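Local coordinates for DNA repair protein rhp9/CRB2 (Schizosaccharomyces pombe, PDB 2FHD) that probably recognises histone H4 by the methylation state of a tail lysine through its tandem tudor domains, and acts in DNA repair, at residues Arg11-Phe16 against Ile122-Val127; Val106-Gly111 against Val115-Ser120. All coordinates share one frame; numbering follows the deposited sequence.

Contact 1 of 2, residues Arg11-Phe16 against Ile122-Val127; sequences RVLAFF and IYVAPV
Phe-15 and Pro-126 hold their CA atoms 7.8 Å apart, and the CA atoms of Leu-13 and Tyr-123 are spaced alike at 8.0 Å, so the backbones stay apart, side chains alone touch, and the segments do not pair as strands. The contact is part of the seam between tandem tudor domains, each with a five-stranded SH3-like sheet. Strand 11-15 is an inner strand of one sheet. Strand 122-123 is the last strand of the other, and Ala-125 sits at the N-cap position of the short helix that follows.

Leu-13 divides its two methyls between two partners. Its CD1 reaches Val-124 CG2 at 4.3 Å. Its CD2 goes to Ile-122 CG2 at 4.5 Å, a loose touch. Ile-122 also leans on Val-70 of its own sheet. The link is apolar and mostly buried.

Phe-15 works differently. Its CB does not point at the other segment, but CG stands trans to the backbone N (chi1 176°), and this carries the ring across. Tyr-19 of the second subunit meets the Phe-15 ring and also packs on Pro-126, so this end of the seam joins a subunit interface. The proline crosses the aromatic side chain at about a right angle and comes to its edge, near the ring plane: Pro-126 CG lies 4.1 Å from Phe-15 CE1.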
loop_
_atom_site.group_PDB
_atom_site.type_symbol
_atom_site.label_atom_id
_atom_site.label_comp_id
_atom_site.label_asym_id
_atom_site.label_seq_id
_atom_site.Cartn_x
_atom_site.Cartn_y
_atom_site.Cartn_z
ATOM N N ARG A 11 0.895 7.912 18.195
ATOM C CA ARG A 11 2.345 7.767 18.083
ATOM C C ARG A 11 2.935 6.766 19.083
ATOM O O ARG A 11 2.698 6.854 20.304
ATOM C CB ARG A 11 3.022 9.141 18.197
ATOM C CG ARG A 11 2.590 10.146 17.105
ATOM C CD ARG A 11 3.115 9.713 15.714
ATOM N NE ARG A 11 4.536 9.942 15.595
ATOM C CZ ARG A 11 5.271 9.449 14.612
ATOM N NH1 ARG A 11 4.690 8.665 13.746
ATOM N NH2 ARG A 11 6.582 9.715 14.507
ATOM N N VAL A 12 3.749 5.858 18.547
ATOM C CA VAL A 12 4.373 4.778 19.308
ATOM C C VAL A 12 5.864 4.740 18.990
ATOM O O VAL A 12 6.317 5.420 18.046
ATOM C CB VAL A 12 3.681 3.342 19.045
ATOM C CG1 VAL A 12 2.223 3.377 19.626
ATOM C CG2 VAL A 12 3.613 2.950 17.498
ATOM N N LEU A 13 6.585 3.965 19.788
ATOM C CA LEU A 13 7.888 3.469 19.489
ATOM C C LEU A 13 7.657 1.964 19.216
ATOM O O LEU A 13 7.128 1.229 20.064
ATOM C CB LEU A 13 8.830 3.709 20.685
ATOM C CG LEU A 13 9.258 5.184 20.888
ATOM C CD1 LEU A 13 9.789 5.467 22.322
ATOM C CD2 LEU A 13 10.339 5.665 19.847
ATOM N N ALA A 14 7.991 1.515 18.018
ATOM C CA ALA A 14 7.625 0.210 17.613
ATOM C C ALA A 14 8.946 -0.481 17.269
ATOM O O ALA A 14 9.881 0.151 16.755
ATOM C CB ALA A 14 6.663 0.301 16.415
ATOM N N PHE A 15 9.031 -1.782 17.552
ATOM C CA PHE A 15 10.239 -2.550 17.241
ATOM C C PHE A 15 10.348 -2.766 15.748
ATOM O O PHE A 15 9.432 -3.337 15.158
ATOM C CB PHE A 15 10.150 -3.908 17.903
ATOM C CG PHE A 15 11.303 -4.837 17.589
ATOM C CD1 PHE A 15 12.567 -4.616 18.126
ATOM C CD2 PHE A 15 11.112 -5.967 16.766
ATOM C CE1 PHE A 15 13.652 -5.511 17.858
ATOM C CE2 PHE A 15 12.209 -6.866 16.473
ATOM C CZ PHE A 15 13.455 -6.665 17.060
ATOM N N PHE A 16 11.455 -2.341 15.157
ATOM C CA PHE A 16 11.699 -2.558 13.761
ATOM C C PHE A 16 12.382 -3.905 13.571
ATOM O O PHE A 16 13.509 -4.129 14.036
ATOM C CB PHE A 16 12.499 -1.400 13.157
ATOM C CG PHE A 16 12.812 -1.589 11.698
ATOM C CD1 PHE A 16 11.820 -1.426 10.732
ATOM C CD2 PHE A 16 14.101 -1.964 11.288
ATOM C CE1 PHE A 16 12.106 -1.619 9.343
ATOM C CE2 PHE A 16 14.400 -2.145 9.920
ATOM C CZ PHE A 16 13.377 -1.972 8.944
ATOM N N ILE A 122 14.697 10.442 17.627
ATOM C CA ILE A 122 14.869 9.390 18.617
ATOM C C ILE A 122 14.813 7.986 18.076
ATOM O O ILE A 122 13.988 7.644 17.216
ATOM C CB ILE A 122 13.815 9.560 19.758
ATOM C CG1 ILE A 122 14.042 10.907 20.454
ATOM C CG2 ILE A 122 13.778 8.377 20.783
ATOM C CD1 ILE A 122 15.389 11.084 21.197
ATOM N N TYR A 123 15.671 7.130 18.621
ATOM C CA TYR A 123 15.504 5.689 18.430
ATOM C C TYR A 123 16.051 5.028 19.657
ATOM O O TYR A 123 16.775 5.669 20.427
ATOM C CB TYR A 123 16.151 5.181 17.154
ATOM C CG TYR A 123 17.682 5.274 17.094
ATOM C CD1 TYR A 123 18.477 4.149 17.274
ATOM C CD2 TYR A 123 18.324 6.507 16.847
ATOM C CE1 TYR A 123 19.892 4.221 17.206
ATOM C CE2 TYR A 123 19.732 6.595 16.780
ATOM C CZ TYR A 123 20.501 5.440 16.944
ATOM O OH TYR A 123 21.889 5.540 16.857
ATOM N N VAL A 124 15.637 3.784 19.906
ATOM C CA VAL A 124 15.849 3.185 21.217
ATOM C C VAL A 124 16.292 1.742 21.126
ATOM O O VAL A 124 15.716 0.948 20.367
ATOM C CB VAL A 124 14.609 3.332 22.167
ATOM C CG1 VAL A 124 15.054 3.107 23.632
ATOM C CG2 VAL A 124 14.017 4.712 22.068
ATOM N N ALA A 125 17.338 1.410 21.881
ATOM C CA ALA A 125 17.773 0.068 21.936
ATOM C C ALA A 125 16.735 -0.760 22.687
ATOM O O ALA A 125 16.249 -0.356 23.751
ATOM C CB ALA A 125 19.102 -0.020 22.600
ATOM N N PRO A 126 16.419 -1.939 22.150
ATOM C CA PRO A 126 15.577 -2.839 22.939
ATOM C C PRO A 126 16.023 -3.029 24.424
ATOM O O PRO A 126 15.140 -3.144 25.291
ATOM C CB PRO A 126 15.659 -4.182 22.135
ATOM C CG PRO A 126 15.928 -3.739 20.721
ATOM C CD PRO A 126 16.844 -2.544 20.854
ATOM N N VAL A 127 17.343 -3.110 24.741
ATOM C CA VAL A 127 17.723 -3.244 26.182
ATOM C C VAL A 127 17.341 -2.028 26.997
ATOM O O VAL A 127 17.098 -2.091 28.179
ATOM C CB VAL A 127 19.254 -3.553 26.484
ATOM C CG1 VAL A 127 19.614 -4.974 26.220
ATOM C CG2 VAL A 127 20.197 -2.585 25.843
#

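Contact 2 of 2, residues Val106-Gly111 against Val115-Ser120; sequences VILAHG and VTVPIS
Val-106 and Leu-108 put their side chains on one face of this two-stranded piece of sheet, together with Val-115 and Val-117. The other face carries Ile-107 and Thr-116. Between the facing edges of the strands, the flat peptide groups exchange four hydrogen bonds. Val-106 N gives to Val-117 O at 2.7 Å, and the N-H points almost straight at its acceptor. The return bond, from Val-117 N to Val-106 O, is more bent, with its donor tilted 21° from the carbonyl plane. Leu-108 and Val-115 repeat the exchange: Leu-108 N to Val-115 O and Val-115 N to Leu-108 O are both 2.9 Å.

The strands form a beta hairpin of the second tudor domain and run antiparallel with a strong twist, their directions 135° apart. Strand 113-118 is an outermost strand of the five-stranded sheet. Strand 105-110 is also bonded to strand 80-86 on its far side, where the Ile-107 backbone is hydrogen-bonded to Val-83 and Lys-84.

Ile-107 and Thr-116 form the non-hydrogen-bonded pair. Ile-107 CG1 comes to 3.6 Å from Thr-116 OG1, the two side chains passing at a slant.

On the face of Val-106, Leu-108 and Val-117, all three buried, the side chains of Val-106 and Val-117 lie side by side, pointing the same way, with their CG1 methyls 3.9 Å apart. Val-106 CG1 sits between its own N and carbonyl carbon (chi1 61°), which also brings it over Val-117 O. The same Val-117 methyl touches Leu-108 CD1. Where strand 113-118 gives way to a 3-10 turn, Ile-119 comes in beside Val-106. Its CD1 lies 4.0 Å from Val-106 CB, and its side chain continues onto Leu-64.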
loop_
_atom_site.group_PDB
_atom_site.type_symbol
_atom_site.label_atom_id
_atom_site.label_comp_id
_atom_site.label_asym_id
_atom_site.label_seq_id
_atom_site.Cartn_x
_atom_site.Cartn_y
_atom_site.Cartn_z
ATOM N N VAL A 106 13.170 17.342 22.024
ATOM C CA VAL A 106 13.635 16.757 23.258
ATOM C C VAL A 106 15.045 17.255 23.618
ATOM O O VAL A 106 15.914 17.374 22.753
ATOM C CB VAL A 106 13.546 15.193 23.182
ATOM C CG1 VAL A 106 14.393 14.683 22.078
ATOM C CG2 VAL A 106 13.896 14.560 24.550
ATOM N N ILE A 107 15.256 17.521 24.885
ATOM C CA ILE A 107 16.587 17.770 25.422
ATOM C C ILE A 107 17.207 16.462 26.034
ATOM O O ILE A 107 16.608 15.774 26.893
ATOM C CB ILE A 107 16.516 18.898 26.512
ATOM C CG1 ILE A 107 15.811 20.140 25.993
ATOM C CG2 ILE A 107 17.937 19.192 27.112
ATOM C CD1 ILE A 107 15.398 21.118 27.202
ATOM N N LEU A 108 18.406 16.147 25.557
ATOM C CA LEU A 108 19.196 14.948 25.833
ATOM C C LEU A 108 20.497 15.316 26.533
ATOM O O LEU A 108 21.086 16.336 26.199
ATOM C CB LEU A 108 19.566 14.325 24.524
ATOM C CG LEU A 108 18.361 13.803 23.754
ATOM C CD1 LEU A 108 18.812 13.093 22.479
ATOM C CD2 LEU A 108 17.522 12.862 24.648
ATOM N N ALA A 109 20.953 14.491 27.486
ATOM C CA ALA A 109 22.187 14.726 28.250
ATOM C C ALA A 109 23.135 13.576 28.090
ATOM O O ALA A 109 22.753 12.404 28.005
ATOM C CB ALA A 109 21.879 14.941 29.727
ATOM N N HIS A 110 24.401 13.909 27.989
ATOM C CA HIS A 110 25.445 12.902 27.974
ATOM C C HIS A 110 26.504 13.453 28.846
ATOM O O HIS A 110 27.391 14.207 28.426
ATOM C CB HIS A 110 25.985 12.558 26.616
ATOM C CG HIS A 110 27.068 11.537 26.664
ATOM N ND1 HIS A 110 26.811 10.184 26.710
ATOM C CD2 HIS A 110 28.424 11.665 26.677
ATOM C CE1 HIS A 110 27.960 9.526 26.757
ATOM N NE2 HIS A 110 28.950 10.401 26.732
ATOM N N GLY A 111 26.417 13.001 30.084
ATOM C CA GLY A 111 27.093 13.612 31.145
ATOM C C GLY A 111 26.094 14.671 31.574
ATOM O O GLY A 111 24.842 14.429 31.766
ATOM N N VAL A 115 21.923 18.766 24.781
ATOM C CA VAL A 115 21.675 19.106 23.405
ATOM C C VAL A 115 20.198 19.036 23.232
ATOM O O VAL A 115 19.550 18.127 23.777
ATOM C CB VAL A 115 22.258 18.021 22.428
ATOM C CG1 VAL A 115 22.101 18.469 20.936
ATOM C CG2 VAL A 115 23.633 17.876 22.629
ATOM N N THR A 116 19.660 19.928 22.403
ATOM C CA THR A 116 18.235 19.943 22.065
ATOM C C THR A 116 18.075 19.375 20.659
ATOM O O THR A 116 18.800 19.785 19.772
ATOM C CB THR A 116 17.681 21.333 22.099
ATOM O OG1 THR A 116 17.741 21.803 23.431
ATOM C CG2 THR A 116 16.228 21.364 21.639
ATOM N N VAL A 117 17.167 18.415 20.469
ATOM C CA VAL A 117 17.071 17.709 19.194
ATOM C C VAL A 117 15.562 17.471 18.868
ATOM O O VAL A 117 14.733 17.486 19.794
ATOM C CB VAL A 117 17.898 16.422 19.407
ATOM C CG1 VAL A 117 17.099 15.142 19.338
ATOM C CG2 VAL A 117 19.319 16.446 18.719
ATOM N N PRO A 118 15.194 17.328 17.577
ATOM C CA PRO A 118 13.800 16.959 17.289
ATOM C C PRO A 118 13.484 15.561 17.809
ATOM O O PRO A 118 14.317 14.667 17.695
ATOM C CB PRO A 118 13.708 16.979 15.766
ATOM C CG PRO A 118 14.878 17.922 15.307
ATOM C CD PRO A 118 15.987 17.507 16.336
ATOM N N ILE A 119 12.307 15.403 18.412
ATOM C CA ILE A 119 11.796 14.158 18.988
ATOM C C ILE A 119 11.754 13.052 17.849
ATOM O O ILE A 119 12.025 11.839 18.119
ATOM C CB ILE A 119 10.374 14.531 19.618
ATOM C CG1 ILE A 119 10.140 14.157 21.115
ATOM C CG2 ILE A 119 9.248 14.266 18.699
ATOM C CD1 ILE A 119 10.661 12.958 21.434
ATOM N N SER A 120 11.509 13.443 16.585
ATOM C CA SER A 120 11.427 12.461 15.453
ATOM C C SER A 120 12.737 11.716 15.157
ATOM O O SER A 120 12.744 10.678 14.461
ATOM C CB SER A 120 11.022 13.153 14.150
ATOM O OG SER A 120 12.031 14.089 13.691
#

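Contact 1 and contact 2 have centres about 16 Å apart and share the sheet of the second tudor domain. Strands 113-118 and 122-123 are its two outermost strands and follow each other in the chain, joined through the 3-10 turn. Ile-122 bridges the two contacts. While one of its branches meets the first domain in contact 1, its CD1 lies 3.8 Å from Val-106 CG1 and 4.2 Å from Leu-108 CD1, both of contact 2. The apolar face of the hairpin therefore runs on into the seam between the domains. Phe-62 also touches both, resting against Leu-13 of contact 1 and Ile-119 of contact 2.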